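PDB 4D2M: protein F1 from Vaccinia virus ankara, which probably blocks apoptosis in the infected cell by holding the BH3 helix of pro-apoptotic Bcl-2 family proteins such as Bim in a surface groove. Local coordinates for residues 127-132 and 136-141; 143-148 and 159-164. The protein carries 1 engineered substitution. One frame throughout, in Å; residues are numbered along the deposited sequence.

Contact 1 (127-132 and 136-141); sequences TIMLDN and GVRLAT. Unlike the reference sequence in segment 127-132: Met129 (reference Leu), Leu130 (reference Met).
Arg138 reaches from the start of helix 135-150 to the carbonyl oxygens of Met129, in helix 118-131, and of Asn132 in the turn that follows. Its NH1 donates to Asn132 O at 2.7 Å, with an N-H...O angle of 157° and the oxygen near the guanidinium plane. NH2 adds two weak bonds, to Met129 O at 3.0 Å and to Asn132 O at 3.2 Å. Met129 flanks the flat group: its CG lies 4.1 Å above the plane, over the centre, and the bend at chi3 (53°) curls CE back to 3.8 Å from Arg138 NE. Beside this polar junction, Ile128 CG2 meets Val137 CG2 at 3.7 Å, and Asn132 OD1 lies 3.6 Å from Val137 CG1.

The turn from one helix into the next lies where the bound peptide is received, consistent with the BH3 groove of Bcl-2 relatives: Gly136 N donates a hydrogen bond to a polar side chain of the peptide, whose backbone packs on Val137.

Further out, Asp171 forms a salt bridge with Arg138 NH2, and Gly134 O takes another bond from NH1, so NH1 and NH2 each have more than one partner. Gly134 N binds Asn132 OD1, fixing the amide within the turn.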
loop_
_atom_site.group_PDB
_atom_site.type_symbol
_atom_site.label_atom_id
_atom_site.label_comp_id
_atom_site.label_asym_id
_atom_site.label_seq_id
_atom_site.Cartn_x
_atom_site.Cartn_y
_atom_site.Cartn_z
ATOM N N THR A 127 -21.029 1.993 10.895
ATOM C CA THR A 127 -21.956 2.278 11.985
ATOM C C THR A 127 -23.359 2.586 11.458
ATOM O O THR A 127 -24.348 2.066 11.972
ATOM C CB THR A 127 -21.456 3.461 12.844
ATOM O OG1 THR A 127 -20.229 3.100 13.490
ATOM C CG2 THR A 127 -22.476 3.850 13.907
ATOM N N ILE A 128 -23.436 3.429 10.431
ATOM C CA ILE A 128 -24.718 3.841 9.857
ATOM C C ILE A 128 -25.491 2.651 9.296
ATOM O O ILE A 128 -26.702 2.543 9.481
ATOM C CB ILE A 128 -24.510 4.890 8.734
ATOM C CG1 ILE A 128 -24.139 6.249 9.343
ATOM C CG2 ILE A 128 -25.751 5.010 7.833
ATOM C CD1 ILE A 128 -25.315 7.181 9.617
ATOM N N MET A 129 -24.784 1.756 8.617
ATOM C CA MET A 129 -25.426 0.636 7.936
ATOM C C MET A 129 -25.977 -0.402 8.906
ATOM O O MET A 129 -26.899 -1.145 8.569
ATOM C CB MET A 129 -24.437 -0.035 6.986
ATOM C CG MET A 129 -24.185 0.740 5.704
ATOM S SD MET A 129 -22.857 0.020 4.724
ATOM C CE MET A 129 -23.413 -1.681 4.614
ATOM N N LEU A 130 -25.404 -0.462 10.102
ATOM C CA LEU A 130 -25.858 -1.408 11.115
ATOM C C LEU A 130 -27.264 -1.075 11.603
ATOM O O LEU A 130 -28.056 -1.971 11.890
ATOM C CB LEU A 130 -24.887 -1.422 12.295
ATOM C CG LEU A 130 -23.864 -2.560 12.351
ATOM C CD1 LEU A 130 -23.275 -2.917 10.995
ATOM C CD2 LEU A 130 -22.754 -2.155 13.284
ATOM N N ASP A 131 -27.564 0.217 11.696
ATOM C CA ASP A 131 -28.872 0.671 12.154
ATOM C C ASP A 131 -29.815 0.905 10.976
ATOM O O ASP A 131 -31.004 0.593 11.049
ATOM C CB ASP A 131 -28.729 1.951 12.977
ATOM C CG ASP A 131 -27.827 1.768 14.183
ATOM O OD1 ASP A 131 -27.992 0.763 14.905
ATOM O OD2 ASP A 131 -26.953 2.631 14.410
ATOM N N ASN A 132 -29.269 1.452 9.894
ATOM C CA ASN A 132 -30.045 1.743 8.695
ATOM C C ASN A 132 -29.893 0.628 7.664
ATOM O O ASN A 132 -28.810 0.426 7.114
ATOM C CB ASN A 132 -29.609 3.084 8.099
ATOM C CG ASN A 132 -30.531 3.562 6.992
ATOM O OD1 ASN A 132 -30.856 2.818 6.068
ATOM N ND2 ASN A 132 -30.962 4.814 7.087
ATOM N N GLY A 136 -31.094 2.662 -0.055
ATOM C CA GLY A 136 -30.640 3.992 -0.423
ATOM C C GLY A 136 -29.290 4.402 0.136
ATOM O O GLY A 136 -28.447 4.920 -0.597
ATOM N N VAL A 137 -29.079 4.187 1.431
ATOM C CA VAL A 137 -27.850 4.645 2.071
ATOM C C VAL A 137 -26.642 3.894 1.513
ATOM O O VAL A 137 -25.532 4.426 1.465
ATOM C CB VAL A 137 -27.916 4.488 3.615
ATOM C CG1 VAL A 137 -27.945 3.017 4.039
ATOM C CG2 VAL A 137 -26.753 5.218 4.275
ATOM N N ARG A 138 -26.872 2.666 1.064
ATOM C CA ARG A 138 -25.811 1.844 0.502
ATOM C C ARG A 138 -25.458 2.303 -0.909
ATOM O O ARG A 138 -24.282 2.386 -1.262
ATOM C CB ARG A 138 -26.228 0.373 0.508
ATOM C CG ARG A 138 -26.139 -0.245 1.892
ATOM C CD ARG A 138 -27.184 -1.319 2.138
ATOM N NE ARG A 138 -26.999 -1.920 3.459
ATOM C CZ ARG A 138 -27.544 -1.460 4.581
ATOM N NH1 ARG A 138 -28.335 -0.394 4.560
ATOM N NH2 ARG A 138 -27.304 -2.073 5.734
ATOM N N LEU A 139 -26.479 2.608 -1.703
ATOM C CA LEU A 139 -26.274 3.145 -3.044
ATOM C C LEU A 139 -25.629 4.529 -2.995
ATOM O O LEU A 139 -24.777 4.856 -3.823
ATOM C CB LEU A 139 -27.604 3.224 -3.800
ATOM C CG LEU A 139 -28.283 1.893 -4.132
ATOM C CD1 LEU A 139 -29.645 2.137 -4.769
ATOM C CD2 LEU A 139 -27.409 1.048 -5.046
ATOM N N ALA A 140 -26.038 5.337 -2.022
ATOM C CA ALA A 140 -25.513 6.690 -1.884
ATOM C C ALA A 140 -24.038 6.665 -1.496
ATOM O O ALA A 140 -23.253 7.500 -1.949
ATOM C CB ALA A 140 -26.320 7.464 -0.858
ATOM N N THR A 141 -23.662 5.708 -0.655
ATOM C CA THR A 141 -22.278 5.604 -0.208
ATOM C C THR A 141 -21.373 5.212 -1.370
ATOM O O THR A 141 -20.286 5.761 -1.533
ATOM C CB THR A 141 -22.118 4.578 0.926
ATOM O OG1 THR A 141 -22.994 4.916 2.009
ATOM C CG2 THR A 141 -20.682 4.565 1.430
#

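Contact 2 (143-148 and 159-164); sequences SFITEL and IKMFTL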
loop_
_atom_site.group_PDB
_atom_site.type_symbol
_atom_site.label_atom_id
_atom_site.label_comp_id
_atom_site.label_asym_id
_atom_site.label_seq_id
_atom_site.Cartn_x
_atom_site.Cartn_y
_atom_site.Cartn_z
ATOM N N SER A 143 -21.951 5.811 -4.514
ATOM C CA SER A 143 -21.883 6.987 -5.374
ATOM C C SER A 143 -20.902 8.017 -4.821
ATOM O O SER A 143 -20.135 8.616 -5.571
ATOM C CB SER A 143 -23.269 7.616 -5.538
ATOM O OG SER A 143 -24.104 6.806 -6.351
ATOM N N PHE A 144 -20.925 8.220 -3.509
ATOM C CA PHE A 144 -20.011 9.172 -2.890
ATOM C C PHE A 144 -18.565 8.691 -3.002
ATOM O O PHE A 144 -17.681 9.462 -3.371
ATOM C CB PHE A 144 -20.374 9.405 -1.424
ATOM C CG PHE A 144 -19.415 10.310 -0.708
ATOM C CD1 PHE A 144 -19.379 11.664 -0.993
ATOM C CD2 PHE A 144 -18.541 9.807 0.238
ATOM C CE1 PHE A 144 -18.495 12.499 -0.344
ATOM C CE2 PHE A 144 -17.654 10.638 0.893
ATOM C CZ PHE A 144 -17.631 11.984 0.601
ATOM N N ILE A 145 -18.330 7.419 -2.692
ATOM C CA ILE A 145 -16.989 6.846 -2.778
ATOM C C ILE A 145 -16.490 6.882 -4.219
ATOM O O ILE A 145 -15.305 7.107 -4.467
ATOM C CB ILE A 145 -16.951 5.387 -2.258
ATOM C CG1 ILE A 145 -17.240 5.344 -0.753
ATOM C CG2 ILE A 145 -15.597 4.730 -2.547
ATOM C CD1 ILE A 145 -16.232 6.079 0.107
ATOM N N THR A 146 -17.396 6.649 -5.163
ATOM C CA THR A 146 -17.049 6.718 -6.573
ATOM C C THR A 146 -16.592 8.130 -6.927
ATOM O O THR A 146 -15.628 8.307 -7.665
ATOM C CB THR A 146 -18.237 6.318 -7.464
ATOM O OG1 THR A 146 -18.651 4.987 -7.133
ATOM C CG2 THR A 146 -17.854 6.374 -8.934
ATOM N N GLU A 147 -17.282 9.129 -6.383
ATOM C CA GLU A 147 -16.933 10.526 -6.623
ATOM C C GLU A 147 -15.574 10.874 -6.019
ATOM O O GLU A 147 -14.808 11.636 -6.608
ATOM C CB GLU A 147 -18.009 11.454 -6.053
ATOM C CG GLU A 147 -18.636 12.371 -7.087
ATOM C CD GLU A 147 -17.647 13.367 -7.658
ATOM O OE1 GLU A 147 -17.055 14.135 -6.873
ATOM O OE2 GLU A 147 -17.464 13.382 -8.893
ATOM N N LEU A 148 -15.277 10.330 -4.842
ATOM C CA LEU A 148 -13.967 10.532 -4.232
ATOM C C LEU A 148 -12.881 9.944 -5.125
ATOM O O LEU A 148 -11.785 10.493 -5.227
ATOM C CB LEU A 148 -13.899 9.899 -2.837
ATOM C CG LEU A 148 -14.700 10.561 -1.712
ATOM C CD1 LEU A 148 -14.408 9.878 -0.387
ATOM C CD2 LEU A 148 -14.397 12.044 -1.604
ATOM N N ILE A 159 -7.440 2.875 -4.948
ATOM C CA ILE A 159 -7.822 1.469 -5.018
ATOM C C ILE A 159 -7.923 0.881 -3.616
ATOM O O ILE A 159 -8.743 -0.003 -3.367
ATOM C CB ILE A 159 -6.832 0.640 -5.877
ATOM C CG1 ILE A 159 -7.356 -0.786 -6.089
ATOM C CG2 ILE A 159 -5.446 0.602 -5.247
ATOM C CD1 ILE A 159 -8.665 -0.867 -6.876
ATOM N N LYS A 160 -7.090 1.380 -2.706
ATOM C CA LYS A 160 -7.189 1.022 -1.297
ATOM C C LYS A 160 -8.556 1.403 -0.742
ATOM O O LYS A 160 -9.179 0.630 -0.015
ATOM C CB LYS A 160 -6.102 1.715 -0.475
ATOM C CG LYS A 160 -4.739 1.047 -0.497
ATOM C CD LYS A 160 -3.851 1.657 0.581
ATOM C CE LYS A 160 -2.379 1.579 0.229
ATOM N NZ LYS A 160 -1.568 2.521 1.051
ATOM N N MET A 161 -9.004 2.608 -1.081
ATOM C CA MET A 161 -10.287 3.112 -0.608
ATOM C C MET A 161 -11.431 2.262 -1.146
ATOM O O MET A 161 -12.336 1.885 -0.402
ATOM C CB MET A 161 -10.475 4.574 -1.025
ATOM C CG MET A 161 -11.841 5.159 -0.680
ATOM S SD MET A 161 -12.009 6.873 -1.212
ATOM C CE MET A 161 -11.913 6.700 -2.995
ATOM N N PHE A 162 -11.390 1.975 -2.445
ATOM C CA PHE A 162 -12.409 1.142 -3.081
ATOM C C PHE A 162 -12.499 -0.219 -2.401
ATOM O O PHE A 162 -13.588 -0.692 -2.074
ATOM C CB PHE A 162 -12.103 0.948 -4.572
ATOM C CG PHE A 162 -12.259 2.196 -5.406
ATOM C CD1 PHE A 162 -12.918 3.313 -4.919
ATOM C CD2 PHE A 162 -11.748 2.239 -6.694
ATOM C CE1 PHE A 162 -13.062 4.450 -5.701
ATOM C CE2 PHE A 162 -11.890 3.370 -7.478
ATOM C CZ PHE A 162 -12.545 4.475 -6.982
ATOM N N THR A 163 -11.345 -0.841 -2.182
ATOM C CA THR A 163 -11.292 -2.186 -1.626
ATOM C C THR A 163 -11.898 -2.213 -0.227
ATOM O O THR A 163 -12.791 -3.011 0.053
ATOM C CB THR A 163 -9.845 -2.705 -1.586
ATOM O OG1 THR A 163 -9.304 -2.684 -2.913
ATOM C CG2 THR A 163 -9.783 -4.127 -1.039
ATOM N N LEU A 164 -11.426 -1.322 0.638
ATOM C CA LEU A 164 -11.932 -1.233 2.002
ATOM C C LEU A 164 -13.437 -0.976 2.038
ATOM O O LEU A 164 -14.188 -1.736 2.647
ATOM C CB LEU A 164 -11.196 -0.129 2.766
ATOM C CG LEU A 164 -11.755 0.255 4.137
ATOM C CD1 LEU A 164 -11.912 -0.963 5.031
ATOM C CD2 LEU A 164 -10.853 1.290 4.802
#
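Helices 135-150 and 155-169, consecutive in the chain, form an antiparallel helical hairpin of the Bcl-2-like bundle, packed near the centre of the chain. The axes of the short segments approach to 10.3 Å, with 168° between their N-to-C directions, and Ile145 and Phe162 have the nearest CA atoms. No hydrogen bond crosses; the evidence is for apolar packing.

Met161 extends toward helix 135-150, its CG anti to the backbone N (chi1 175°), then bends at chi3 (65°). That turn brings Met161 CE to 3.8 Å from Leu148 CB and 3.7 Å from Ile145 O, while Met161 SD sits 3.9 Å from Leu148 CD1. The Leu148 and Met161 side chains cross at roughly a right angle.

Phe162 presents the rim of its ring. Ile145 O lies in the ring plane, 3.7 Å from Phe162 CE1, and Ile145 CG2 is 3.8 Å from Phe162 CD1. The carbonyl oxygen thus faces the ring's edge, where the slightly positive C-H groups probably suit it.

Other helices extend this core: Phe121 and Val118 of helix 118-131 touch Ile145 and Met161 respectively, and Tyr108 of helix 101-111 meets Leu148. Met66 of a neighbouring subunit packs on both Ile145 and Phe162, so this side of the contact is shared with another chain. Such antiparallel packing through buried aliphatic, methionine and phenylalanine side chains is consistent with the central helical hairpin of Bcl-2 proteins.

Helix 135-150 is common to both contacts: residues 136-141 serve contact 1 and residues 143-148 contact 2. Along the chain they come in series, contact 1 closing a short turn from helix 118-131 and contact 2 pairing the later part of the shared helix with helix 155-169. Their centres are 15 Å apart. Contact 1 lies about 15 Å from the centre of the chain, contact 2 about 4 Å, so one sits toward the end of the bundle and the other in its middle. The shared helix also meets the bound peptide through residues of both segments, consistent with its forming part of the groove that receives the Bim BH3 helix.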